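Side-chain contacts in caprin-1 (Homo sapiens, PDB 4WBE), which binds mRNAs and regulates their transport, translation or stability, and is essential for forming cytoplasmic stress granules: residues Gly89-Val94 / Thr98-Lys103; Lys60-Glu65 / Ile81-Leu86. All coordinates share one frame; numbering follows the deposited sequence.

Interaction 1 (Gly89-Val94 / Thr98-Lys103)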
loop_
_atom_site.group_PDB
_atom_site.type_symbol
_atom_site.label_atom_id
_atom_site.label_comp_id
_atom_site.label_asym_id
_atom_site.label_seq_id
_atom_site.Cartn_x
_atom_site.Cartn_y
_atom_site.Cartn_z
ATOM N N GLY A 89 -15.000 -7.874 -0.687
ATOM C CA GLY A 89 -16.277 -7.442 -1.221
ATOM C C GLY A 89 -17.395 -7.671 -0.223
ATOM O O GLY A 89 -18.457 -8.189 -0.567
ATOM N N LYS A 90 -17.163 -7.269 1.022
ATOM C CA LYS A 90 -18.119 -7.552 2.087
ATOM C C LYS A 90 -19.437 -6.811 1.941
ATOM O O LYS A 90 -19.470 -5.663 1.489
ATOM C CB LYS A 90 -17.519 -7.217 3.457
ATOM C CG LYS A 90 -16.244 -7.959 3.806
ATOM C CD LYS A 90 -16.562 -9.427 4.030
ATOM C CE LYS A 90 -15.718 -10.026 5.140
ATOM N NZ LYS A 90 -16.211 -9.614 6.496
ATOM N N GLU A 91 -20.517 -7.476 2.348
ATOM C CA GLU A 91 -21.823 -6.841 2.468
ATOM C C GLU A 91 -21.876 -6.064 3.774
ATOM O O GLU A 91 -22.679 -6.360 4.654
ATOM C CB GLU A 91 -22.955 -7.870 2.428
ATOM C CG GLU A 91 -23.357 -8.337 1.036
ATOM C CD GLU A 91 -24.277 -7.342 0.331
ATOM O OE1 GLU A 91 -24.793 -7.673 -0.757
ATOM O OE2 GLU A 91 -24.505 -6.237 0.872
ATOM N N LYS A 92 -20.979 -5.094 3.899
ATOM C CA LYS A 92 -20.927 -4.215 5.060
ATOM C C LYS A 92 -20.963 -2.757 4.619
ATOM O O LYS A 92 -20.495 -2.425 3.531
ATOM C CB LYS A 92 -19.692 -4.518 5.913
ATOM C CG LYS A 92 -19.727 -5.896 6.573
ATOM C CD LYS A 92 -18.429 -6.192 7.325
ATOM C CE LYS A 92 -18.485 -7.540 8.037
ATOM N NZ LYS A 92 -17.205 -7.855 8.741
ATOM N N PRO A 93 -21.556 -1.885 5.449
ATOM C CA PRO A 93 -21.719 -0.489 5.038
ATOM C C PRO A 93 -20.409 0.299 5.032
ATOM O O PRO A 93 -19.565 0.117 5.909
ATOM C CB PRO A 93 -22.676 0.066 6.103
ATOM C CG PRO A 93 -22.395 -0.775 7.312
ATOM C CD PRO A 93 -22.179 -2.151 6.760
ATOM N N VAL A 94 -20.260 1.156 4.025
ATOM C CA VAL A 94 -19.148 2.097 3.917
ATOM C C VAL A 94 -19.519 3.108 2.829
ATOM O O VAL A 94 -20.085 2.728 1.802
ATOM C CB VAL A 94 -17.794 1.386 3.587
ATOM C CG1 VAL A 94 -17.879 0.610 2.278
ATOM C CG2 VAL A 94 -16.650 2.393 3.531
ATOM N N THR A 98 -21.884 -0.270 0.016
ATOM C CA THR A 98 -21.226 -1.451 0.566
ATOM C C THR A 98 -19.854 -1.653 -0.061
ATOM O O THR A 98 -19.571 -1.124 -1.137
ATOM C CB THR A 98 -22.046 -2.729 0.314
ATOM O OG1 THR A 98 -22.124 -2.978 -1.094
ATOM C CG2 THR A 98 -23.449 -2.600 0.889
ATOM N N TYR A 99 -19.016 -2.437 0.609
ATOM C CA TYR A 99 -17.728 -2.823 0.055
ATOM C C TYR A 99 -17.937 -3.672 -1.192
ATOM O O TYR A 99 -17.113 -3.653 -2.111
ATOM C CB TYR A 99 -16.914 -3.603 1.082
ATOM C CG TYR A 99 -16.460 -2.780 2.258
ATOM C CD1 TYR A 99 -15.344 -1.960 2.169
ATOM C CD2 TYR A 99 -17.141 -2.832 3.461
ATOM C CE1 TYR A 99 -14.920 -1.202 3.249
ATOM C CE2 TYR A 99 -16.730 -2.081 4.546
ATOM C CZ TYR A 99 -15.619 -1.272 4.436
ATOM O OH TYR A 99 -15.217 -0.531 5.520
ATOM N N LYS A 100 -19.031 -4.426 -1.213
ATOM C CA LYS A 100 -19.365 -5.242 -2.377
ATOM C C LYS A 100 -19.562 -4.387 -3.625
ATOM O O LYS A 100 -19.073 -4.725 -4.704
ATOM C CB LYS A 100 -20.614 -6.082 -2.115
ATOM C CG LYS A 100 -20.955 -7.015 -3.261
ATOM C CD LYS A 100 -22.213 -7.816 -2.967
ATOM C CE LYS A 100 -22.591 -8.704 -4.145
ATOM N NZ LYS A 100 -23.619 -9.713 -3.765
ATOM N N VAL A 101 -20.275 -3.277 -3.475
ATOM C CA VAL A 101 -20.485 -2.350 -4.588
ATOM C C VAL A 101 -19.189 -1.638 -4.988
ATOM O O VAL A 101 -18.930 -1.427 -6.175
ATOM C CB VAL A 101 -21.581 -1.312 -4.263
ATOM C CG1 VAL A 101 -21.619 -0.205 -5.311
ATOM C CG2 VAL A 101 -22.943 -1.990 -4.132
ATOM N N LEU A 102 -18.397 -1.241 -3.994
ATOM C CA LEU A 102 -17.118 -0.593 -4.254
ATOM C C LEU A 102 -16.152 -1.520 -4.992
ATOM O O LEU A 102 -15.448 -1.094 -5.909
ATOM C CB LEU A 102 -16.484 -0.106 -2.950
ATOM C CG LEU A 102 -17.160 1.086 -2.267
ATOM C CD1 LEU A 102 -16.405 1.458 -1.003
ATOM C CD2 LEU A 102 -17.225 2.271 -3.215
ATOM N N LYS A 103 -16.121 -2.784 -4.581
ATOM C CA LYS A 103 -15.274 -3.769 -5.233
ATOM C C LYS A 103 -15.690 -3.940 -6.699
ATOM O O LYS A 103 -14.840 -4.024 -7.585
ATOM C CB LYS A 103 -15.331 -5.111 -4.501
ATOM C CG LYS A 103 -14.513 -6.191 -5.196
ATOM C CD LYS A 103 -14.607 -7.522 -4.474
ATOM C CE LYS A 103 -13.819 -8.592 -5.212
ATOM N NZ LYS A 103 -13.849 -9.865 -4.449
#
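Val94 and Tyr99 meet at the centre of this contact. CG1 of Val94 sits 3.4 Å from the centroid of the Tyr99 ring, almost straight above it, a CH-pi contact over one face. The valine holds CG1 between its backbone N and its carbonyl carbon (chi1 59°), which sets that methyl on the ring. CG1 also touches Leu102 CD1, while CB of Lys92 lies in the ring plane, at its edge.

The first turn of helix 99-111 has backbone N-H groups that need acceptors from outside the helix. Tyr99 N donates to Lys92 O at 3.3 Å. Lys100 N gives a weak bond to Lys90 O at 3.0 Å, bent to 129° at the hydrogen. Thr98 stands at the N-cap position, and its OG1 accepts from Val101 N at 3.0 Å, a capping bond. Lys92 O also receives a CH...O contact from Thr98 CA. Thus Lys90 and Lys92 turn their carbonyls to the helix start, and Glu91 between them is the centre of an inverse gamma turn. Lys92 N bonds weakly to Lys90 O across the turn, so this carbonyl takes two weak bonds. The carboxylate of Glu91 makes a long salt bridge, with OE1 3.8 Å from Lys100 NZ. Gly89 has positive phi and closes helix 77-88 in a Schellman motif. Its CA packs 3.7 Å from CD of the extended Lys103.

Pro93 and Thr98 form an antiparallel, non-hydrogen-bonded pair in the small hairpin of strands 93-94 and 97-98. Tyr99 OH hydrogen-bonds His82 ND1, and Lys103 NZ bonds Leu87 O, both on helix 77-88. Val94, Tyr99 and Leu102 also pack on helix 49-62, through Leu61, Phe58 and Leu54. The hairpin and the start of helix 99-111 therefore bridge two helices.

Interaction 2 (Lys60-Glu65 / Ile81-Leu86)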
loop_
_atom_site.group_PDB
_atom_site.type_symbol
_atom_site.label_atom_id
_atom_site.label_comp_id
_atom_site.label_asym_id
_atom_site.label_seq_id
_atom_site.Cartn_x
_atom_site.Cartn_y
_atom_site.Cartn_z
ATOM N N LYS A 60 -10.233 8.649 0.950
ATOM C CA LYS A 60 -9.988 9.306 2.231
ATOM C C LYS A 60 -9.836 8.292 3.370
ATOM O O LYS A 60 -9.053 8.496 4.294
ATOM C CB LYS A 60 -11.113 10.309 2.538
ATOM C CG LYS A 60 -11.299 11.360 1.456
ATOM C CD LYS A 60 -12.064 12.586 1.965
ATOM C CE LYS A 60 -13.492 12.241 2.338
ATOM N NZ LYS A 60 -14.358 13.447 2.450
ATOM N N LEU A 61 -10.598 7.205 3.297
ATOM C CA LEU A 61 -10.589 6.182 4.340
ATOM C C LEU A 61 -9.333 5.324 4.343
ATOM O O LEU A 61 -8.867 4.901 5.400
ATOM C CB LEU A 61 -11.811 5.281 4.194
ATOM C CG LEU A 61 -13.152 6.009 4.314
ATOM C CD1 LEU A 61 -14.286 5.014 4.193
ATOM C CD2 LEU A 61 -13.227 6.770 5.641
ATOM N N VAL A 62 -8.788 5.051 3.165
ATOM C CA VAL A 62 -7.643 4.157 3.087
ATOM C C VAL A 62 -6.318 4.894 2.952
ATOM O O VAL A 62 -5.255 4.295 3.129
ATOM C CB VAL A 62 -7.811 3.088 1.985
ATOM C CG1 VAL A 62 -9.011 2.223 2.295
ATOM C CG2 VAL A 62 -7.960 3.739 0.616
ATOM N N ASP A 63 -6.380 6.189 2.672
ATOM C CA ASP A 63 -5.169 7.007 2.645
ATOM C C ASP A 63 -5.360 8.231 3.540
ATOM O O ASP A 63 -5.358 9.364 3.066
ATOM C CB ASP A 63 -4.861 7.422 1.197
ATOM C CG ASP A 63 -3.502 8.066 1.047
ATOM O OD1 ASP A 63 -2.620 7.810 1.891
ATOM O OD2 ASP A 63 -3.297 8.786 0.051
ATOM N N PRO A 64 -5.500 8.005 4.858
ATOM C CA PRO A 64 -5.822 9.134 5.737
ATOM C C PRO A 64 -4.658 10.094 5.912
ATOM O O PRO A 64 -3.496 9.682 5.878
ATOM C CB PRO A 64 -6.153 8.453 7.075
ATOM C CG PRO A 64 -5.399 7.152 7.045
ATOM C CD PRO A 64 -5.415 6.728 5.595
ATOM N N GLU A 65 -4.976 11.373 6.070
ATOM C CA GLU A 65 -3.972 12.339 6.466
ATOM C C GLU A 65 -3.497 11.994 7.863
ATOM O O GLU A 65 -4.252 11.453 8.675
ATOM C CB GLU A 65 -4.522 13.768 6.443
ATOM C CG GLU A 65 -4.915 14.278 5.065
ATOM C CD GLU A 65 -3.745 14.367 4.093
ATOM O OE1 GLU A 65 -2.581 14.145 4.496
ATOM O OE2 GLU A 65 -3.997 14.671 2.907
ATOM N N ILE A 81 -8.464 -2.308 7.651
ATOM C CA ILE A 81 -9.744 -3.008 7.655
ATOM C C ILE A 81 -10.614 -2.634 6.444
ATOM O O ILE A 81 -11.235 -3.501 5.833
ATOM C CB ILE A 81 -10.493 -2.772 8.988
ATOM C CG1 ILE A 81 -9.664 -3.322 10.155
ATOM C CG2 ILE A 81 -11.871 -3.418 8.967
ATOM C CD1 ILE A 81 -10.170 -2.903 11.526
ATOM N N HIS A 82 -10.654 -1.347 6.106
ATOM C CA HIS A 82 -11.348 -0.880 4.908
ATOM C C HIS A 82 -10.817 -1.573 3.650
ATOM O O HIS A 82 -11.588 -2.023 2.806
ATOM C CB HIS A 82 -11.173 0.627 4.748
ATOM C CG HIS A 82 -11.938 1.436 5.746
ATOM N ND1 HIS A 82 -13.279 1.231 6.000
ATOM C CD2 HIS A 82 -11.553 2.450 6.557
ATOM C CE1 HIS A 82 -13.682 2.085 6.923
ATOM N NE2 HIS A 82 -12.659 2.836 7.276
ATOM N N LEU A 83 -9.494 -1.646 3.531
ATOM C CA LEU A 83 -8.866 -2.301 2.394
ATOM C C LEU A 83 -9.222 -3.780 2.339
ATOM O O LEU A 83 -9.561 -4.309 1.279
ATOM C CB LEU A 83 -7.346 -2.148 2.473
ATOM C CG LEU A 83 -6.802 -0.787 2.045
ATOM C CD1 LEU A 83 -5.308 -0.715 2.295
ATOM C CD2 LEU A 83 -7.119 -0.533 0.580
ATOM N N TRP A 84 -9.129 -4.446 3.484
ATOM C CA TRP A 84 -9.427 -5.874 3.555
ATOM C C TRP A 84 -10.883 -6.155 3.193
ATOM O O TRP A 84 -11.181 -7.089 2.438
ATOM C CB TRP A 84 -9.108 -6.438 4.943
ATOM C CG TRP A 84 -9.173 -7.932 4.975
ATOM C CD1 TRP A 84 -8.172 -8.806 4.637
ATOM C CD2 TRP A 84 -10.296 -8.734 5.345
ATOM N NE1 TRP A 84 -8.608 -10.100 4.780
ATOM C CE2 TRP A 84 -9.909 -10.083 5.212
ATOM C CE3 TRP A 84 -11.589 -8.445 5.784
ATOM C CZ2 TRP A 84 -10.771 -11.139 5.502
ATOM C CZ3 TRP A 84 -12.443 -9.492 6.068
ATOM C CH2 TRP A 84 -12.032 -10.823 5.926
ATOM N N ASP A 85 -11.786 -5.356 3.755
ATOM C CA ASP A 85 -13.207 -5.488 3.463
ATOM C C ASP A 85 -13.515 -5.286 1.975
ATOM O O ASP A 85 -14.373 -5.971 1.417
ATOM C CB ASP A 85 -14.022 -4.495 4.293
ATOM C CG ASP A 85 -14.127 -4.897 5.756
ATOM O OD1 ASP A 85 -13.839 -6.063 6.063
ATOM O OD2 ASP A 85 -14.506 -4.045 6.592
ATOM N N LEU A 86 -12.836 -4.335 1.337
ATOM C CA LEU A 86 -13.034 -4.125 -0.099
ATOM C C LEU A 86 -12.607 -5.347 -0.910
ATOM O O LEU A 86 -13.334 -5.800 -1.796
ATOM C CB LEU A 86 -12.320 -2.871 -0.608
ATOM C CG LEU A 86 -12.576 -2.696 -2.113
ATOM C CD1 LEU A 86 -13.137 -1.344 -2.438
ATOM C CD2 LEU A 86 -11.309 -2.954 -2.913
#
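Val62 and His82 bring the two backbones nearest each other, with their CA atoms 6.5 Å apart. The first is in the last turn of helix 49-62, and the chain leaves helical geometry at Asp63. The second lies within helix 77-88.

Leu61 covers one face of the His82 imidazole. Its CB is 3.7 Å from His82 CD2 and makes a CH-pi contact, 28° off the ring normal. CD1 of Leu61 comes over the same face toward the rim, 4.0 Å from His82 CE1. With CG anti to the carbonyl carbon (chi1 -71°), the His82 ring reaches toward helix 49-62 and presents this face to Leu61. Val62 meets the helix through CG1, which touches both His82 CB, at 3.6 Å, and Leu83 CG, at 3.7 Å. Leu25 and Leu21 of helix 2-27 pack on Val62 and Leu83, and Leu83 also meets Leu19 of the second subunit.

This is helix-to-helix packing of the C-terminal end of helix 49-62 on helix 77-88, through carbon contacts and one aromatic face, with no hydrogen bond between the segments. The polar ND1 of His82 is bonded to Tyr99 OH, which probably helps fix the rotation of the imidazole that Leu61 covers.

In the fold
Both interactions belong to the caprin-1 dimerization domain, and their centres are about 12 Å apart. They are in series along the chain, and helix 77-88 of interaction 2 runs directly into the turn that opens interaction 1. They meet through a probable hydrogen bond of 2.7 Å between Tyr99 OH and His82 ND1. Lys90 N probably bonds back to Asp85 O at 3.1 Å, part of the helix end at Gly89. Packing adds to this: Lys90 CE lies 3.4 Å from Trp84 CZ3, and Lys103 CD lies 3.4 Å from Leu86 O. Interaction 2 reaches the second subunit; no other chain of the assembly touches the segments of interaction 1.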